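Local coordinates for penicillin binding protein 2X (Streptococcus thermophilus, PDB 5U47) that probably acts as a transpeptidase that cross-links peptidoglycan strands in the septal wall, a reaction that beta-lactams are expected to block by acylating an essential serine, at residues Lys242-Ser247 and Thr546-Lys551; Asp235-Gln240 and Ala559-Pro564; Ala191-Asp196 and Gly204-Thr209; Lys25-Ala30 and Asp165-Leu170; Ile625-Val630 and Leu643-Glu648. The protein carries 1 engineered substitution. All blocks are in the same frame, centred on the assembly; numbering follows the deposited sequence.

Contact 1. Residues Lys242-Ser247 and Thr546-Lys551; sequences KGINAS and TVQEPK
Ser247 and Thr546 face each other as a hydrogen-bonded pair in the five-stranded antiparallel sheet of the transpeptidase domain, whose fold is shared with the beta-lactamases. Strands 245-252 and 541-548 are neighbours there, their axes 4.6 Å apart. This end is tight and buried. Two backbone bonds join the pair, and Ser247 OG is hydrogen-bonded to Thr546 OG1 at 2.6 Å. Each hydroxyl sits between its own backbone N and carbonyl carbon (chi1 67° in Ser247, 76° in Thr546), which turns the two oxygens toward each other. The next pair, Ala246 and Val547, turns to the other face, CB to CB 4.2 Å. Small and branched apolar groups suit that face, since Met234, Phe237 and Met238 of helix 224-241 pack on it. Towards Lys242 and Lys551 the contact becomes more exposed. Ile244 N still donates to Gln548 O, but through a bent bond. Gly243 CA comes 3.5 Å from Gln548 O, where a CB would run into Val547 CG2. Ile244 CD1 rests 3.6 Å from Glu549 OE2, which also takes Gln548 NE2 and forms a salt bridge with Lys520. Between the two ends, Asn245 ND2 donates to Gln548 OE1 from above the plane of the Gln548 side-chain carbonyl, the amides 84° apart, while Asn245 OD1 accepts from a water that also reaches Thr546 OG1.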
# COMPACT_ATOMS: atom_id res chain seq x y z
N LYS A 242 -6.81 15.04 18.40
CA LYS A 242 -5.95 16.15 17.94
C LYS A 242 -4.47 15.71 17.90
O LYS A 242 -3.58 16.43 18.37
CB LYS A 242 -6.08 17.43 18.79
CG LYS A 242 -7.46 18.07 18.87
CD LYS A 242 -8.27 17.53 20.03
CE LYS A 242 -9.48 18.41 20.26
NZ LYS A 242 -10.35 17.84 21.32
N GLY A 243 -4.23 14.52 17.37
CA GLY A 243 -2.88 14.00 17.23
C GLY A 243 -2.20 14.67 16.05
O GLY A 243 -2.88 15.22 15.16
N ILE A 244 -0.87 14.61 16.03
CA ILE A 244 -0.10 15.18 14.93
C ILE A 244 -0.22 14.31 13.68
O ILE A 244 -0.08 14.80 12.58
CB ILE A 244 1.36 15.48 15.31
CG1 ILE A 244 2.16 14.20 15.57
CG2 ILE A 244 1.38 16.38 16.55
CD1 ILE A 244 3.64 14.47 15.77
N ASN A 245 -0.45 13.01 13.87
CA ASN A 245 -0.68 12.11 12.74
C ASN A 245 -1.42 10.87 13.21
O ASN A 245 -1.56 10.64 14.40
CB ASN A 245 0.61 11.77 11.96
CG ASN A 245 1.57 10.89 12.73
OD1 ASN A 245 1.21 9.80 13.16
ND2 ASN A 245 2.81 11.36 12.89
N ALA A 246 -1.96 10.10 12.27
CA ALA A 246 -2.66 8.88 12.62
C ALA A 246 -2.77 8.01 11.38
O ALA A 246 -2.60 8.50 10.25
CB ALA A 246 -4.05 9.20 13.18
N SER A 247 -3.06 6.73 11.60
CA SER A 247 -3.24 5.80 10.52
C SER A 247 -4.24 4.73 10.94
O SER A 247 -4.43 4.48 12.12
CB SER A 247 -1.92 5.14 10.15
OG SER A 247 -1.50 4.30 11.20
N THR A 546 -3.26 3.74 14.67
CA THR A 546 -2.22 4.45 15.40
C THR A 546 -2.53 5.95 15.40
O THR A 546 -3.18 6.45 14.50
CB THR A 546 -0.81 4.27 14.77
OG1 THR A 546 -0.69 5.08 13.59
CG2 THR A 546 -0.50 2.79 14.43
N VAL A 547 -2.09 6.63 16.45
CA VAL A 547 -2.18 8.07 16.58
C VAL A 547 -0.95 8.51 17.37
O VAL A 547 -0.63 7.95 18.44
CB VAL A 547 -3.50 8.55 17.26
CG1 VAL A 547 -3.67 7.97 18.64
CG2 VAL A 547 -3.54 10.08 17.32
N GLN A 548 -0.22 9.49 16.82
CA GLN A 548 0.97 10.00 17.45
C GLN A 548 0.69 11.33 18.14
O GLN A 548 0.07 12.24 17.57
CB GLN A 548 2.10 10.16 16.42
CG GLN A 548 3.42 10.63 17.04
CD GLN A 548 4.60 10.64 16.08
OE1 GLN A 548 4.54 10.07 15.01
NE2 GLN A 548 5.68 11.31 16.48
N GLU A 549 1.16 11.42 19.39
CA GLU A 549 1.06 12.61 20.23
C GLU A 549 -0.32 13.26 20.27
O GLU A 549 -0.48 14.42 19.90
CB GLU A 549 2.13 13.61 19.82
CG GLU A 549 3.54 13.07 19.98
CD GLU A 549 4.61 13.95 19.35
OE1 GLU A 549 4.58 15.17 19.58
OE2 GLU A 549 5.49 13.41 18.64
N PRO A 550 -1.33 12.50 20.71
CA PRO A 550 -2.65 13.06 20.87
C PRO A 550 -2.67 14.12 21.98
O PRO A 550 -2.14 13.86 23.06
CB PRO A 550 -3.50 11.85 21.27
CG PRO A 550 -2.54 10.93 21.95
CD PRO A 550 -1.25 11.10 21.19
N LYS A 551 -3.22 15.30 21.70
CA LYS A 551 -3.36 16.35 22.73
C LYS A 551 -4.24 15.86 23.86
O LYS A 551 -3.96 16.14 25.02
CB LYS A 551 -4.00 17.63 22.18
CG LYS A 551 -3.06 18.75 21.76
CD LYS A 551 -2.27 18.43 20.53
CE LYS A 551 -1.40 19.61 20.13
NZ LYS A 551 -0.51 19.28 18.98
O HOH W 1 0.96 7.16 13.46

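Contact 2. Residues Asp235-Gln240 and Ala559-Pro564; sequences DTFMEQ and ATVVNP
Helical segments 235-240 and 559-564 run nearly antiparallel, at 158° with axes 8.9 Å apart, and approach most closely where Phe237 CA lies 6.0 Å from Thr560 CA. Val561 CG1 sits over one face of the Phe237 ring, 4.1 Å from its centroid and displaced toward the rim on the CD1 side, a CH-pi contact. The ring is carried there with CG anti to the backbone N (chi1 180°). A flat aromatic residue suits this buried place: besides Val561 it touches Val545 and Val547 of strand 541-548. Val561 in turn packs on Met543 and Val545, so the two helices lie together on one side of the central sheet of the transpeptidase domain, as expected of this penicillin-binding fold. Nearer the surface the contact changes character. Thr560 uses both branches of its side chain. Its methyl CG2 meets Thr236 CG2 at 3.7 Å, the two side chains crossing at about a right angle. Its hydroxyl OG1 donates to Gln240 OE1, at a modelled separation of 2.5 Å that is very short, so the exact length is doubtful. Gln240 suits the site because its chain is extended beyond CG and can carry the amide past Thr560, the two side chains sliding by in opposite directions. Thr560 O accepts from Gln233 NE2, a second polar tie to helix 224-241, and the Gln240 side chain also touches Phe557.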
# COMPACT_ATOMS: atom_id res chain seq x y z
N ASP A 235 -11.85 10.94 10.59
CA ASP A 235 -11.98 12.39 10.83
C ASP A 235 -12.48 12.63 12.24
O ASP A 235 -11.98 13.52 12.92
CB ASP A 235 -12.95 13.07 9.86
CG ASP A 235 -12.40 13.18 8.45
OD1 ASP A 235 -11.17 13.04 8.23
OD2 ASP A 235 -13.23 13.41 7.57
N THR A 236 -13.47 11.85 12.67
CA THR A 236 -14.00 12.02 14.03
C THR A 236 -12.93 11.70 15.08
O THR A 236 -12.83 12.37 16.12
CB THR A 236 -15.22 11.15 14.28
OG1 THR A 236 -16.18 11.41 13.25
CG2 THR A 236 -15.86 11.45 15.66
N PHE A 237 -12.13 10.67 14.80
CA PHE A 237 -11.08 10.22 15.70
C PHE A 237 -10.03 11.33 15.85
O PHE A 237 -9.55 11.60 16.96
CB PHE A 237 -10.50 8.91 15.17
CG PHE A 237 -9.38 8.31 15.99
CD1 PHE A 237 -9.63 7.73 17.23
CD2 PHE A 237 -8.09 8.23 15.47
CE1 PHE A 237 -8.60 7.14 17.96
CE2 PHE A 237 -7.07 7.64 16.21
CZ PHE A 237 -7.33 7.09 17.45
N MET A 238 -9.69 12.00 14.75
CA MET A 238 -8.73 13.11 14.79
C MET A 238 -9.29 14.31 15.55
O MET A 238 -8.55 15.00 16.23
CB MET A 238 -8.33 13.57 13.39
CG MET A 238 -7.60 12.52 12.59
SD MET A 238 -6.28 11.72 13.52
CE MET A 238 -5.22 13.14 13.83
N GLU A 239 -10.59 14.57 15.41
CA GLU A 239 -11.22 15.66 16.16
C GLU A 239 -11.12 15.38 17.66
O GLU A 239 -10.81 16.26 18.43
CB GLU A 239 -12.68 15.84 15.76
CG GLU A 239 -12.83 16.33 14.33
CD GLU A 239 -14.27 16.28 13.82
OE1 GLU A 239 -15.18 15.85 14.57
OE2 GLU A 239 -14.46 16.67 12.65
N GLN A 240 -11.33 14.13 18.05
CA GLN A 240 -11.24 13.74 19.46
C GLN A 240 -9.83 13.75 20.05
O GLN A 240 -9.64 14.16 21.19
CB GLN A 240 -11.75 12.32 19.64
CG GLN A 240 -13.25 12.11 19.55
CD GLN A 240 -13.58 10.66 19.85
OE1 GLN A 240 -13.05 9.75 19.20
NE2 GLN A 240 -14.43 10.43 20.84
N ALA A 559 -12.81 3.27 20.21
CA ALA A 559 -14.16 2.82 19.85
C ALA A 559 -14.74 3.65 18.71
O ALA A 559 -15.57 3.17 17.96
CB ALA A 559 -15.07 2.87 21.04
N THR A 560 -14.30 4.90 18.61
CA THR A 560 -14.74 5.80 17.56
C THR A 560 -14.40 5.28 16.16
O THR A 560 -15.17 5.43 15.22
CB THR A 560 -14.10 7.20 17.76
OG1 THR A 560 -14.47 7.71 19.05
CG2 THR A 560 -14.56 8.17 16.68
N VAL A 561 -13.25 4.63 16.03
CA VAL A 561 -12.78 4.19 14.72
C VAL A 561 -12.85 2.66 14.53
O VAL A 561 -13.32 2.21 13.50
CB VAL A 561 -11.38 4.80 14.42
CG1 VAL A 561 -10.33 4.35 15.41
CG2 VAL A 561 -10.94 4.47 13.01
N VAL A 562 -12.47 1.87 15.53
CA VAL A 562 -12.48 0.43 15.37
C VAL A 562 -13.89 -0.18 15.31
O VAL A 562 -14.22 -0.88 14.36
CB VAL A 562 -11.65 -0.27 16.47
CG1 VAL A 562 -11.64 -1.79 16.26
CG2 VAL A 562 -10.23 0.27 16.48
N ASN A 563 -14.73 0.13 16.29
CA ASN A 563 -16.06 -0.50 16.38
C ASN A 563 -16.94 -0.37 15.14
O ASN A 563 -17.37 -1.38 14.59
CB ASN A 563 -16.86 -0.02 17.65
CG ASN A 563 -16.12 -0.28 18.96
OD1 ASN A 563 -14.91 -0.41 18.97
ND2 ASN A 563 -16.86 -0.33 20.06
N PRO A 564 -17.21 0.87 14.69
CA PRO A 564 -18.10 0.96 13.53
C PRO A 564 -17.50 0.45 12.22
O PRO A 564 -18.23 -0.06 11.37
CB PRO A 564 -18.45 2.45 13.48
CG PRO A 564 -17.38 3.15 14.23
CD PRO A 564 -16.80 2.19 15.20

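Contact 3. Residues Ala191-Asp196 and Gly204-Thr209; sequences AIYEKD and GTETIT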
# COMPACT_ATOMS: atom_id res chain seq x y z
N ALA A 191 2.87 11.16 -33.86
CA ALA A 191 2.15 11.95 -34.84
C ALA A 191 3.04 13.00 -35.48
O ALA A 191 4.09 13.37 -34.93
CB ALA A 191 0.94 12.62 -34.20
N ILE A 192 2.62 13.45 -36.64
CA ILE A 192 3.30 14.51 -37.36
C ILE A 192 2.41 15.73 -37.21
O ILE A 192 1.28 15.75 -37.69
CB ILE A 192 3.49 14.18 -38.86
CG1 ILE A 192 4.30 12.90 -39.02
CG2 ILE A 192 4.17 15.34 -39.57
CD1 ILE A 192 4.43 12.42 -40.45
N TYR A 193 2.92 16.73 -36.51
CA TYR A 193 2.20 17.99 -36.39
C TYR A 193 2.70 18.87 -37.49
O TYR A 193 3.83 18.73 -37.90
CB TYR A 193 2.53 18.69 -35.08
CG TYR A 193 1.85 18.16 -33.86
CD1 TYR A 193 2.15 16.89 -33.37
CD2 TYR A 193 0.93 18.94 -33.16
CE1 TYR A 193 1.52 16.40 -32.23
CE2 TYR A 193 0.32 18.47 -32.01
CZ TYR A 193 0.61 17.20 -31.56
OH TYR A 193 -0.02 16.73 -30.43
N GLU A 194 1.86 19.77 -37.96
CA GLU A 194 2.29 20.77 -38.92
C GLU A 194 3.07 21.82 -38.13
O GLU A 194 2.83 22.01 -36.93
CB GLU A 194 1.09 21.39 -39.64
CG GLU A 194 0.31 20.39 -40.48
CD GLU A 194 -0.96 20.97 -41.08
OE1 GLU A 194 -1.24 20.69 -42.27
OE2 GLU A 194 -1.67 21.73 -40.40
N LYS A 195 4.04 22.46 -38.79
CA LYS A 195 4.88 23.49 -38.17
C LYS A 195 4.85 24.76 -39.01
O LYS A 195 4.62 24.71 -40.22
CB LYS A 195 6.35 23.03 -38.03
CG LYS A 195 6.62 21.91 -37.03
CD LYS A 195 6.50 20.51 -37.63
CE LYS A 195 6.36 19.43 -36.55
NZ LYS A 195 7.45 19.41 -35.53
N ASP A 196 5.06 25.90 -38.35
CA ASP A 196 5.20 27.18 -39.08
C ASP A 196 6.62 27.20 -39.68
O ASP A 196 7.38 26.26 -39.46
CB ASP A 196 4.91 28.39 -38.18
CG ASP A 196 5.79 28.45 -36.93
OD1 ASP A 196 6.70 27.60 -36.78
OD2 ASP A 196 5.56 29.33 -36.09
N GLY A 204 -3.38 21.09 -32.76
CA GLY A 204 -4.65 20.62 -33.30
C GLY A 204 -4.63 20.12 -34.74
O GLY A 204 -5.65 19.63 -35.23
N THR A 205 -3.47 20.18 -35.39
CA THR A 205 -3.31 19.80 -36.80
C THR A 205 -2.82 18.38 -37.06
O THR A 205 -2.76 17.96 -38.22
CB THR A 205 -2.29 20.74 -37.48
OG1 THR A 205 -1.03 20.66 -36.78
CG2 THR A 205 -2.80 22.15 -37.48
N GLU A 206 -2.42 17.69 -35.99
CA GLU A 206 -1.88 16.30 -36.03
C GLU A 206 -2.47 15.31 -36.98
O GLU A 206 -3.68 15.28 -37.21
CB GLU A 206 -2.06 15.57 -34.67
CG GLU A 206 -1.62 16.31 -33.45
CD GLU A 206 -2.63 17.34 -33.01
OE1 GLU A 206 -3.59 16.97 -32.31
OE2 GLU A 206 -2.44 18.52 -33.36
N THR A 207 -1.58 14.44 -37.45
CA THR A 207 -1.94 13.28 -38.22
C THR A 207 -1.23 12.18 -37.45
O THR A 207 -0.01 12.15 -37.39
CB THR A 207 -1.41 13.31 -39.67
OG1 THR A 207 -2.05 14.36 -40.39
CG2 THR A 207 -1.68 11.98 -40.36
N ILE A 208 -2.00 11.31 -36.81
CA ILE A 208 -1.45 10.19 -36.05
C ILE A 208 -0.83 9.21 -37.04
O ILE A 208 -1.45 8.88 -38.06
CB ILE A 208 -2.52 9.52 -35.17
CG1 ILE A 208 -2.93 10.51 -34.06
CG2 ILE A 208 -1.99 8.22 -34.58
CD1 ILE A 208 -4.09 10.07 -33.19
N THR A 209 0.40 8.79 -36.77
CA THR A 209 1.10 7.84 -37.63
C THR A 209 1.29 6.49 -36.95
O THR A 209 1.42 5.46 -37.62
CB THR A 209 2.45 8.41 -38.08
OG1 THR A 209 3.26 8.70 -36.94
CG2 THR A 209 2.24 9.66 -38.89
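Ile192 and Thr207 form an antiparallel hydrogen-bonded pair, Ile192 N donating to Thr207 O at 3.0 Å and Thr207 N returning a longer bond to Ile192 O at 3.2 Å. One residue back, Ala191 pairs with Ile208 without hydrogen bonds, and its small CB comes 3.4 Å from Thr207 O. On the face of Ile192, that side chain's CG1 meets Thr209 CG2 at 3.8 Å, crossing it at about a right angle. One step further along, Tyr193 and Glu206 lie side by side and point the same way, with Glu206 CG over one face of the ring; the modelled approach is too close for carbon atoms, so its detail is doubtful. Next along, Glu194 N donates to Thr205 OG1 at 3.2 Å. Thr205 presents that hydroxyl by setting it between its own backbone N and carbonyl carbon (chi1 58°).

The two segments are the arms of a beta hairpin in the N-terminal region matched to the dimerisation domain family, closed by a loop without helix or strand. A second shell steadies the polar ends: Tyr193 OH is hydrogen-bonded to Glu137 OE2, and Glu194 OE2 to Tyr60 OH. Strand 26-28 adds a further neighbour, Val28 packing on Ala191 and Thr26 on Tyr193. A threonine suits position 205 because its one hydroxyl works both ways. It accepts from Glu194 N and is also hydrogen-bonded to the carbonyl oxygen of Leu202, which can only accept; this would fix the hydroxyl rotation, with the proton directed to the connecting loop and the oxygen accepting from the facing arm.

Contact 4. Residues Lys25-Ala30 and Asp165-Leu170; sequences KTIVAA and DGSYSL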
# COMPACT_ATOMS: atom_id res chain seq x y z
N LYS A 25 8.80 13.78 -35.68
CA LYS A 25 7.64 13.27 -34.96
C LYS A 25 7.45 13.90 -33.57
O LYS A 25 8.38 14.47 -33.00
CB LYS A 25 7.80 11.76 -34.77
CG LYS A 25 7.94 10.94 -36.05
CD LYS A 25 6.63 10.84 -36.81
CE LYS A 25 6.77 9.99 -38.05
NZ LYS A 25 7.24 8.59 -37.77
N THR A 26 6.23 13.76 -33.06
CA THR A 26 5.85 14.23 -31.73
C THR A 26 5.15 13.07 -31.04
O THR A 26 4.29 12.42 -31.62
CB THR A 26 4.86 15.41 -31.79
OG1 THR A 26 5.44 16.46 -32.56
CG2 THR A 26 4.51 15.92 -30.39
N ILE A 27 5.53 12.81 -29.79
CA ILE A 27 4.93 11.75 -29.01
C ILE A 27 3.45 12.05 -28.73
O ILE A 27 3.07 13.21 -28.51
CB ILE A 27 5.69 11.57 -27.67
CG1 ILE A 27 7.13 11.11 -27.92
CG2 ILE A 27 4.97 10.58 -26.75
CD1 ILE A 27 8.02 11.15 -26.69
N VAL A 28 2.64 11.00 -28.80
CA VAL A 28 1.22 11.07 -28.46
C VAL A 28 1.08 10.14 -27.24
O VAL A 28 1.28 8.93 -27.34
CB VAL A 28 0.31 10.62 -29.63
CG1 VAL A 28 -1.16 10.63 -29.23
CG2 VAL A 28 0.50 11.53 -30.82
N ALA A 29 0.82 10.73 -26.09
CA ALA A 29 0.71 9.97 -24.87
C ALA A 29 -0.46 9.01 -24.94
O ALA A 29 -1.53 9.35 -25.42
CB ALA A 29 0.54 10.90 -23.67
N ALA A 30 -0.23 7.79 -24.49
CA ALA A 30 -1.29 6.79 -24.43
C ALA A 30 -2.22 7.12 -23.26
O ALA A 30 -1.85 7.83 -22.31
CB ALA A 30 -0.67 5.42 -24.22
N ASP A 165 9.98 17.48 -27.58
CA ASP A 165 8.94 17.83 -28.58
C ASP A 165 7.72 18.64 -28.08
O ASP A 165 6.78 18.90 -28.85
CB ASP A 165 8.47 16.54 -29.28
CG ASP A 165 7.86 15.51 -28.32
OD1 ASP A 165 7.48 15.87 -27.17
OD2 ASP A 165 7.73 14.33 -28.72
N GLY A 166 7.73 19.03 -26.81
CA GLY A 166 6.63 19.80 -26.24
C GLY A 166 5.35 19.03 -25.92
O GLY A 166 4.34 19.65 -25.59
N SER A 167 5.40 17.70 -26.01
CA SER A 167 4.24 16.87 -25.72
C SER A 167 4.04 16.74 -24.22
O SER A 167 4.96 16.95 -23.43
CB SER A 167 4.41 15.47 -26.32
OG SER A 167 5.59 14.83 -25.87
N TYR A 168 2.83 16.38 -23.83
CA TYR A 168 2.51 16.14 -22.43
C TYR A 168 2.06 14.73 -22.23
O TYR A 168 1.45 14.16 -23.11
CB TYR A 168 1.40 17.07 -21.93
CG TYR A 168 1.90 18.46 -21.69
CD1 TYR A 168 2.06 19.35 -22.75
CD2 TYR A 168 2.23 18.90 -20.41
CE1 TYR A 168 2.52 20.64 -22.54
CE2 TYR A 168 2.70 20.19 -20.19
CZ TYR A 168 2.84 21.05 -21.26
OH TYR A 168 3.29 22.31 -21.05
N SER A 169 2.39 14.19 -21.07
CA SER A 169 1.93 12.87 -20.69
C SER A 169 1.77 12.86 -19.17
O SER A 169 2.41 13.63 -18.46
CB SER A 169 2.93 11.79 -21.13
OG SER A 169 4.12 11.87 -20.37
N LEU A 170 0.90 11.99 -18.68
CA LEU A 170 0.71 11.86 -17.25
C LEU A 170 1.78 10.92 -16.72
O LEU A 170 1.96 9.83 -17.26
CB LEU A 170 -0.65 11.26 -16.96
CG LEU A 170 -1.86 12.13 -17.27
CD1 LEU A 170 -3.11 11.33 -16.91
CD2 LEU A 170 -1.79 13.43 -16.48
O HOH W 2 0.77 13.52 -25.74
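Asp165 reaches across to the edge of strand 26-28 with one carboxylate oxygen, OD2, which lies against Ile27 CG1 at 3.4 Å and accepts from Ile27 N at 2.9 Å. That bond is almost straight, 175° at the hydrogen, although the donor comes from above the carboxylate plane. The other oxygen, OD1, turns back on its own segment: Ser167 N and Ser167 OG both donate to it from the same face of its plane, the former closing an Asx turn. CG stands between the backbone N and the carbonyl carbon (chi1 60°), from where the carboxylate reaches both partners. A short acid fits because one group can serve both the turn and the facing strand. Gly166, between Asp165 and Ser167, has a positive phi, which favours glycine. Ser167 CB then sits 3.4 Å from Ile27 O. Further along, the two segments run side by side in the same direction without direct backbone pairing. Small residues meet there, Ala29 CB to Ser169 CB at 3.6 Å, and a water accepts from Ala29 N and donates to Tyr168 O. The contact thus joins the edge of the small sheet holding 26-28 and 189-192 to the two-stranded sheet of 157-161 and 168-172. With three N-H or O-H donors on its two oxygens, Asp165 is probably ionised.

Contact 5. Residues Ile625-Val630 and Leu643-Glu648; sequences IEKVSV and LIMTNE
Met645 meets both Glu626 and Lys627 across an antiparallel pair of strands whose axes run 4.6 Å apart at 150°. This is a classic beta bulge: the register moves by one residue, and Met645 O accepts from Glu626 N at 2.9 Å and from Lys627 N at 3.2 Å, the first nearly in line with its C=O, the second on a lone pair. Met645 N returns a bond to Lys627 O, and Ser629 N donates to Leu643 O.

The side chain of Met645 follows the same division. It lies alongside those of Glu626 and Lys627, pointing the same way, and the bend at chi3 (77°) places CE 3.5 Å from Glu626 OE2 and 3.8 Å from Lys627 CD. An unbranched methionine suits the place, since its terminal methyl can lie against the aliphatic part of Lys627 and beside the Glu626 carboxylate. On the other side of the strands Ile625 CG1 packs on Ile644 CG2 at 3.6 Å, two branched apolar groups turned inward. At the far end Ser629, with OG between its backbone N and carbonyl carbon, accepts from Leu643 N at 2.9 Å in a nearly straight bond of 175°, so a side-chain oxygen takes the place of a backbone acceptor just past the end of strand 625-628. A water donates to both Glu626 OE1 and Thr646 O.

In this PASTA domain strand 641-646 is the middle of three, with 615-619 parallel to it and bonded through Ile644 and Thr646. Helix 602-611 packs on Ile625 and Ile644 through Thr605 and Leu609, while Trp669 of helix 660-670, in the sequence range of the next PASTA domain, touches Lys627 and Leu643.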
# COMPACT_ATOMS: atom_id res chain seq x y z
N ILE A 625 21.30 -10.45 -7.71
CA ILE A 625 20.67 -11.71 -8.09
C ILE A 625 21.72 -12.61 -8.77
O ILE A 625 22.32 -12.22 -9.77
CB ILE A 625 19.49 -11.47 -9.03
CG1 ILE A 625 18.38 -10.78 -8.25
CG2 ILE A 625 19.00 -12.78 -9.65
CD1 ILE A 625 17.15 -10.43 -9.05
N GLU A 626 21.92 -13.81 -8.21
CA GLU A 626 22.86 -14.78 -8.76
C GLU A 626 22.14 -15.85 -9.58
O GLU A 626 22.63 -16.24 -10.65
CB GLU A 626 23.67 -15.41 -7.63
CG GLU A 626 24.71 -16.40 -8.11
CD GLU A 626 25.56 -16.93 -6.97
OE1 GLU A 626 25.97 -16.13 -6.10
OE2 GLU A 626 25.82 -18.15 -6.95
N LYS A 627 21.02 -16.36 -9.09
CA LYS A 627 20.23 -17.35 -9.83
C LYS A 627 18.75 -17.14 -9.62
O LYS A 627 18.33 -16.58 -8.59
CB LYS A 627 20.57 -18.78 -9.39
CG LYS A 627 21.95 -19.24 -9.77
CD LYS A 627 22.22 -20.65 -9.30
CE LYS A 627 23.67 -21.01 -9.55
NZ LYS A 627 24.00 -22.35 -9.00
N VAL A 628 17.97 -17.60 -10.60
CA VAL A 628 16.51 -17.51 -10.53
C VAL A 628 15.95 -18.87 -10.97
O VAL A 628 16.51 -19.49 -11.90
CB VAL A 628 15.97 -16.38 -11.43
CG1 VAL A 628 14.48 -16.18 -11.20
CG2 VAL A 628 16.71 -15.07 -11.14
N SER A 629 14.85 -19.30 -10.35
CA SER A 629 14.27 -20.64 -10.63
C SER A 629 13.52 -20.76 -11.96
O SER A 629 13.09 -21.85 -12.33
CB SER A 629 13.35 -21.08 -9.50
OG SER A 629 12.20 -20.27 -9.42
N VAL A 630 13.33 -19.63 -12.65
CA VAL A 630 12.71 -19.58 -13.96
C VAL A 630 13.62 -18.74 -14.86
O VAL A 630 14.34 -17.84 -14.39
CB VAL A 630 11.28 -18.97 -13.93
CG1 VAL A 630 10.34 -19.86 -13.11
CG2 VAL A 630 11.28 -17.55 -13.38
N LEU A 643 11.92 -18.67 -7.05
CA LEU A 643 13.06 -18.42 -6.17
C LEU A 643 14.04 -17.46 -6.82
O LEU A 643 14.35 -17.60 -8.00
CB LEU A 643 13.81 -19.69 -5.87
CG LEU A 643 13.10 -20.86 -5.22
CD1 LEU A 643 14.09 -22.00 -5.07
CD2 LEU A 643 12.50 -20.45 -3.88
N ILE A 644 14.52 -16.50 -6.04
CA ILE A 644 15.55 -15.55 -6.45
C ILE A 644 16.67 -15.77 -5.44
O ILE A 644 16.53 -15.43 -4.26
CB ILE A 644 15.07 -14.08 -6.39
CG1 ILE A 644 13.93 -13.84 -7.38
CG2 ILE A 644 16.20 -13.11 -6.69
CD1 ILE A 644 13.27 -12.48 -7.20
N MET A 645 17.77 -16.39 -5.89
CA MET A 645 18.90 -16.62 -4.99
C MET A 645 19.87 -15.46 -5.11
O MET A 645 20.38 -15.20 -6.19
CB MET A 645 19.63 -17.91 -5.30
CG MET A 645 20.63 -18.33 -4.21
SD MET A 645 21.51 -19.83 -4.67
CE MET A 645 22.68 -19.19 -5.86
N THR A 646 20.14 -14.78 -4.00
CA THR A 646 21.06 -13.65 -4.02
C THR A 646 22.48 -14.17 -3.92
O THR A 646 22.70 -15.37 -3.71
CB THR A 646 20.83 -12.69 -2.85
OG1 THR A 646 21.24 -13.31 -1.62
CG2 THR A 646 19.37 -12.28 -2.77
N ASN A 647 23.43 -13.25 -4.04
CA ASN A 647 24.84 -13.63 -3.97
C ASN A 647 25.36 -13.86 -2.54
O ASN A 647 26.53 -14.17 -2.37
CB ASN A 647 25.74 -12.64 -4.73
CG ASN A 647 25.73 -11.25 -4.13
OD1 ASN A 647 24.74 -10.80 -3.56
ND2 ASN A 647 26.82 -10.54 -4.32
N GLU A 648 24.52 -13.70 -1.52
CA GLU A 648 24.94 -13.99 -0.14
C GLU A 648 23.83 -14.78 0.55
O GLU A 648 22.90 -14.21 1.12
CB GLU A 648 25.30 -12.73 0.64
CG GLU A 648 25.83 -13.05 2.03
CD GLU A 648 26.31 -11.84 2.79
OE1 GLU A 648 26.15 -10.71 2.28
OE2 GLU A 648 26.83 -12.03 3.91
O HOH W 3 24.62 -17.28 -3.41

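How the contacts relate
From the N terminus, contact 4 closes first, bringing residues 165-170 back to the chain's opening strand across most of the N-terminal region. Contact 3 follows as a short hairpin, in series with it; the two touch because strands 26-28 and 189-192 are neighbours in one sheet. Next the chain enters helix 224-241, which begins the loop closed by contact 2. Contact 1 nests inside that loop, so helix-strand at its start meets strand-helix at its end, and Met238 and Phe237 pack directly on Ala246 and Val547. Contact 5 comes last, within a PASTA domain, its centre about 42 Å from that of contact 1. None of the five cross.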